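Local coordinates for cyclohexadienyl dehydratase (PDB 5JOS), which probably catalyses the dehydration of prephenate and arogenate in phenylalanine biosynthesis, on a two-lobed fold of the periplasmic solute-binding protein type, at residues A[97-111]-A[204-218]. Sequence-based numbering, arbitrary orientation.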
# COMPACT_ATOMS: atom_id res chain seq x y z
N GLN A 97 -3.94 14.64 -5.30
CA GLN A 97 -4.85 15.33 -4.40
C GLN A 97 -5.38 16.62 -4.91
O GLN A 97 -6.40 17.11 -4.40
CB GLN A 97 -4.14 15.73 -3.15
CG GLN A 97 -3.82 14.49 -2.35
CD GLN A 97 -2.80 14.84 -1.26
OE1 GLN A 97 -1.63 15.21 -1.57
NE2 GLN A 97 -3.20 14.67 -0.01
N LYS A 98 -4.69 17.23 -5.85
CA LYS A 98 -5.20 18.45 -6.43
C LYS A 98 -6.49 18.25 -7.18
O LYS A 98 -7.27 19.17 -7.32
CB LYS A 98 -4.17 19.05 -7.39
CG LYS A 98 -3.16 19.90 -6.65
CD LYS A 98 -1.95 20.25 -7.49
CE LYS A 98 -2.33 21.01 -8.75
NZ LYS A 98 -1.15 21.75 -9.29
N LYS A 99 -6.71 17.08 -7.70
CA LYS A 99 -7.82 16.88 -8.58
C LYS A 99 -8.74 15.83 -8.04
O LYS A 99 -9.66 15.49 -8.76
CB LYS A 99 -7.32 16.39 -9.95
CG LYS A 99 -6.24 17.27 -10.61
CD LYS A 99 -5.13 16.36 -11.15
CE LYS A 99 -3.87 17.09 -11.63
NZ LYS A 99 -4.20 17.79 -12.89
N ALA A 100 -8.48 15.29 -6.84
CA ALA A 100 -9.29 14.18 -6.29
C ALA A 100 -9.25 14.19 -4.78
O ALA A 100 -8.40 14.83 -4.20
CB ALA A 100 -8.79 12.85 -6.79
N ASP A 101 -10.23 13.58 -4.15
CA ASP A 101 -10.19 13.41 -2.72
C ASP A 101 -9.68 11.95 -2.46
O ASP A 101 -10.01 11.00 -3.17
CB ASP A 101 -11.60 13.51 -2.12
CG ASP A 101 -12.13 14.95 -1.91
OD1 ASP A 101 -11.30 15.86 -1.71
OD2 ASP A 101 -13.41 15.12 -1.94
N PHE A 102 -8.94 11.75 -1.40
CA PHE A 102 -8.53 10.42 -0.97
C PHE A 102 -9.18 10.04 0.36
O PHE A 102 -9.29 10.87 1.24
CB PHE A 102 -7.02 10.44 -0.82
CG PHE A 102 -6.28 10.23 -2.10
CD1 PHE A 102 -5.98 8.97 -2.52
CD2 PHE A 102 -5.82 11.29 -2.81
CE1 PHE A 102 -5.24 8.74 -3.65
CE2 PHE A 102 -5.09 11.08 -3.99
CZ PHE A 102 -4.79 9.81 -4.39
N SER A 103 -9.59 8.78 0.47
CA SER A 103 -9.84 8.15 1.74
C SER A 103 -8.67 8.28 2.68
O SER A 103 -7.58 8.50 2.27
CB SER A 103 -10.10 6.66 1.53
OG SER A 103 -8.98 5.88 1.27
N ASP A 104 -8.93 8.02 3.95
CA ASP A 104 -7.86 7.76 4.88
C ASP A 104 -7.00 6.58 4.35
O ASP A 104 -7.48 5.76 3.56
CB ASP A 104 -8.40 7.39 6.25
CG ASP A 104 -9.14 8.50 6.90
OD1 ASP A 104 -8.82 9.64 6.65
OD2 ASP A 104 -10.02 8.19 7.68
N PRO A 105 -5.77 6.48 4.81
CA PRO A 105 -4.82 5.57 4.17
C PRO A 105 -5.10 4.18 4.61
O PRO A 105 -5.50 3.97 5.71
CB PRO A 105 -3.48 6.09 4.64
CG PRO A 105 -3.76 6.90 5.88
CD PRO A 105 -5.09 7.53 5.62
N TYR A 106 -5.00 3.21 3.73
CA TYR A 106 -5.11 1.84 4.18
C TYR A 106 -3.78 1.06 4.23
O TYR A 106 -3.74 -0.10 4.68
CB TYR A 106 -6.10 1.05 3.30
CG TYR A 106 -5.73 0.95 1.87
CD1 TYR A 106 -6.10 1.93 1.00
CD2 TYR A 106 -5.05 -0.13 1.37
CE1 TYR A 106 -5.73 1.87 -0.33
CE2 TYR A 106 -4.70 -0.20 0.04
CZ TYR A 106 -5.10 0.78 -0.81
OH TYR A 106 -4.85 0.74 -2.15
N MET A 107 -2.72 1.72 3.77
CA MET A 107 -1.39 1.22 3.90
C MET A 107 -0.42 2.36 3.93
O MET A 107 -0.58 3.38 3.18
CB MET A 107 -1.06 0.33 2.67
CG MET A 107 0.19 -0.48 2.90
SD MET A 107 0.47 -1.40 1.38
CE MET A 107 -0.99 -2.48 1.46
N THR A 108 0.60 2.21 4.75
CA THR A 108 1.76 3.13 4.75
C THR A 108 3.01 2.42 4.27
O THR A 108 3.12 1.23 4.42
CB THR A 108 2.01 3.74 6.10
OG1 THR A 108 2.16 2.72 7.07
CG2 THR A 108 0.74 4.56 6.55
N PHE A 109 3.86 3.13 3.56
CA PHE A 109 5.04 2.53 3.06
C PHE A 109 6.17 3.51 2.86
O PHE A 109 5.95 4.70 2.98
CB PHE A 109 4.70 1.79 1.75
CG PHE A 109 4.41 2.65 0.56
CD1 PHE A 109 3.13 3.11 0.31
CD2 PHE A 109 5.36 2.92 -0.35
CE1 PHE A 109 2.87 3.89 -0.79
CE2 PHE A 109 5.12 3.69 -1.47
CZ PHE A 109 3.86 4.17 -1.70
N GLY A 110 7.39 3.01 2.60
CA GLY A 110 8.49 3.84 2.15
C GLY A 110 9.73 3.02 2.11
O GLY A 110 9.99 2.37 1.13
N LYS A 111 10.49 3.06 3.20
CA LYS A 111 11.55 2.13 3.46
C LYS A 111 11.09 1.09 4.46
O LYS A 111 10.38 1.41 5.38
CB LYS A 111 12.74 2.88 4.04
CG LYS A 111 13.28 4.04 3.18
CD LYS A 111 13.69 3.61 1.80
CE LYS A 111 14.34 4.71 0.96
NZ LYS A 111 14.49 4.10 -0.44
N PHE A 204 10.50 5.42 8.86
CA PHE A 204 10.73 4.54 7.70
C PHE A 204 9.70 4.81 6.58
O PHE A 204 10.04 4.97 5.41
CB PHE A 204 10.66 3.08 8.13
CG PHE A 204 11.82 2.60 8.95
CD1 PHE A 204 11.89 2.83 10.33
CD2 PHE A 204 12.86 1.90 8.36
CE1 PHE A 204 13.01 2.39 11.08
CE2 PHE A 204 13.95 1.43 9.10
CZ PHE A 204 14.02 1.67 10.47
N THR A 205 8.44 4.92 6.99
CA THR A 205 7.33 5.16 6.08
C THR A 205 7.33 6.61 5.64
O THR A 205 7.78 7.43 6.37
CB THR A 205 6.01 4.90 6.74
OG1 THR A 205 5.89 5.71 7.86
CG2 THR A 205 5.89 3.49 7.16
N HIS A 206 6.98 6.87 4.39
CA HIS A 206 6.94 8.25 3.89
C HIS A 206 5.80 8.47 2.95
O HIS A 206 5.62 9.55 2.47
CB HIS A 206 8.27 8.68 3.21
CG HIS A 206 8.72 7.82 2.07
ND1 HIS A 206 7.94 7.51 0.97
CD2 HIS A 206 9.92 7.25 1.83
CE1 HIS A 206 8.61 6.73 0.16
NE2 HIS A 206 9.83 6.59 0.65
N SER A 207 5.09 7.42 2.59
CA SER A 207 3.98 7.53 1.74
C SER A 207 2.77 6.69 2.20
O SER A 207 2.84 5.91 3.13
CB SER A 207 4.32 7.13 0.32
OG SER A 207 5.46 7.82 -0.13
N GLU A 208 1.68 6.84 1.49
CA GLU A 208 0.50 6.05 1.78
C GLU A 208 -0.35 5.78 0.56
O GLU A 208 -0.23 6.44 -0.50
CB GLU A 208 -0.30 6.77 2.90
CG GLU A 208 -0.84 8.08 2.52
CD GLU A 208 -1.43 8.93 3.69
OE1 GLU A 208 -0.88 8.96 4.79
OE2 GLU A 208 -2.51 9.52 3.50
N LYS A 209 -1.19 4.77 0.70
CA LYS A 209 -2.10 4.40 -0.34
C LYS A 209 -3.49 4.73 0.16
O LYS A 209 -3.82 4.51 1.34
CB LYS A 209 -2.15 2.87 -0.57
CG LYS A 209 -0.85 2.11 -0.87
CD LYS A 209 -0.33 2.51 -2.16
CE LYS A 209 0.75 1.56 -2.65
NZ LYS A 209 1.13 2.16 -3.98
N GLY A 210 -4.35 5.12 -0.76
CA GLY A 210 -5.70 5.52 -0.40
C GLY A 210 -6.59 5.22 -1.58
O GLY A 210 -6.12 4.91 -2.72
N TYR A 211 -7.89 5.24 -1.33
CA TYR A 211 -8.89 5.13 -2.42
C TYR A 211 -9.28 6.54 -2.92
O TYR A 211 -9.55 7.42 -2.17
CB TYR A 211 -10.09 4.27 -2.01
CG TYR A 211 -9.62 2.91 -1.52
CD1 TYR A 211 -8.88 2.11 -2.31
CD2 TYR A 211 -9.89 2.48 -0.25
CE1 TYR A 211 -8.43 0.88 -1.85
CE2 TYR A 211 -9.49 1.23 0.20
CZ TYR A 211 -8.71 0.47 -0.59
OH TYR A 211 -8.21 -0.73 -0.12
N MET A 212 -9.29 6.70 -4.22
CA MET A 212 -9.43 7.99 -4.81
C MET A 212 -10.82 8.24 -5.29
O MET A 212 -11.37 7.42 -6.03
CB MET A 212 -8.49 8.07 -5.99
CG MET A 212 -7.93 9.42 -6.26
SD MET A 212 -6.69 9.59 -7.58
CE MET A 212 -7.29 8.67 -8.95
N MET A 213 -11.39 9.36 -4.87
CA MET A 213 -12.79 9.74 -5.13
C MET A 213 -12.90 11.13 -5.80
O MET A 213 -12.01 11.98 -5.59
CB MET A 213 -13.58 9.77 -3.77
CG MET A 213 -13.99 8.37 -3.36
SD MET A 213 -14.54 8.12 -1.65
CE MET A 213 -12.95 8.14 -0.96
N PRO A 214 -13.94 11.37 -6.60
CA PRO A 214 -14.06 12.73 -7.17
C PRO A 214 -14.31 13.73 -6.06
O PRO A 214 -14.93 13.44 -5.07
CB PRO A 214 -15.25 12.64 -8.13
CG PRO A 214 -16.03 11.47 -7.65
CD PRO A 214 -15.05 10.50 -7.05
N LYS A 215 -13.69 14.88 -6.18
CA LYS A 215 -13.88 15.99 -5.23
C LYS A 215 -15.31 16.45 -4.99
O LYS A 215 -16.19 16.46 -5.89
CB LYS A 215 -13.06 17.20 -5.66
CG LYS A 215 -11.61 17.23 -5.15
CD LYS A 215 -11.05 18.57 -5.63
CE LYS A 215 -10.12 19.22 -4.65
NZ LYS A 215 -8.98 18.32 -4.47
N GLY A 216 -15.55 16.88 -3.77
CA GLY A 216 -16.87 17.50 -3.44
C GLY A 216 -18.00 16.59 -3.02
O GLY A 216 -19.14 17.02 -2.94
N ASP A 217 -17.77 15.29 -2.80
CA ASP A 217 -18.88 14.50 -2.21
C ASP A 217 -18.45 14.02 -0.88
O ASP A 217 -17.85 12.86 -0.77
CB ASP A 217 -19.39 13.35 -3.10
CG ASP A 217 -20.85 12.91 -2.70
OD1 ASP A 217 -21.07 12.02 -1.81
OD2 ASP A 217 -21.82 13.52 -3.23
N GLN A 218 -18.70 14.84 0.15
CA GLN A 218 -18.17 14.37 1.48
C GLN A 218 -18.95 13.14 1.99
O GLN A 218 -18.45 12.44 2.86
CB GLN A 218 -18.07 15.45 2.57
CG GLN A 218 -16.84 16.37 2.48
CD GLN A 218 -15.61 15.85 1.71
OE1 GLN A 218 -15.56 15.77 0.44
NE2 GLN A 218 -14.55 15.57 2.47
O HOH W 1 -15.13 13.04 -2.46
O HOH W 2 -5.78 10.39 3.16
O HOH W 3 -6.08 2.49 -4.16
O HOH W 4 11.60 5.21 -0.96
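Y106, just before strand 107-109, stacks on Y211, at the break in the antiparallel strand 205-213. This strand pair joins the two lobes of the fold, as in the hinge of periplasmic binding proteins. The tyrosine rings form an offset stack, centroids 4.2 Å apart and planes at 10°. Y211 OH lies over the centre of the Y106 ring and is held by D49 and Y237. K209 takes the opposite face of Y106. Its CB makes a CH-pi contact, 4.0 Å from the ring centroid. CG of K209 then passes M107 CB at 4.0 Å. CD of K209 meets F109 CE1 at 3.7 Å, and CE lies against the same ring atom. The NZ tip bonds to G89 O and Y33 OH. With CG between the backbone N and the carbonyl carbon (chi1 61°), the Y106 ring is turned in between K209 CB and Y211. Y106 OH and G210 O share water 3. A leucine here would probably leave the Y211 ring without its stacking partner and water 3 short of one bond. Further along, S207 CB sits over one face of the F109 ring, 3.8 Å from its centroid. H206 and S207 form a classic beta bulge against F109, whose O accepts from H206 N at 2.8 Å and S207 N at 2.9 Å. Beyond G210, S103 OG accepts from Y211 N at 2.9 Å and donates to D104 O.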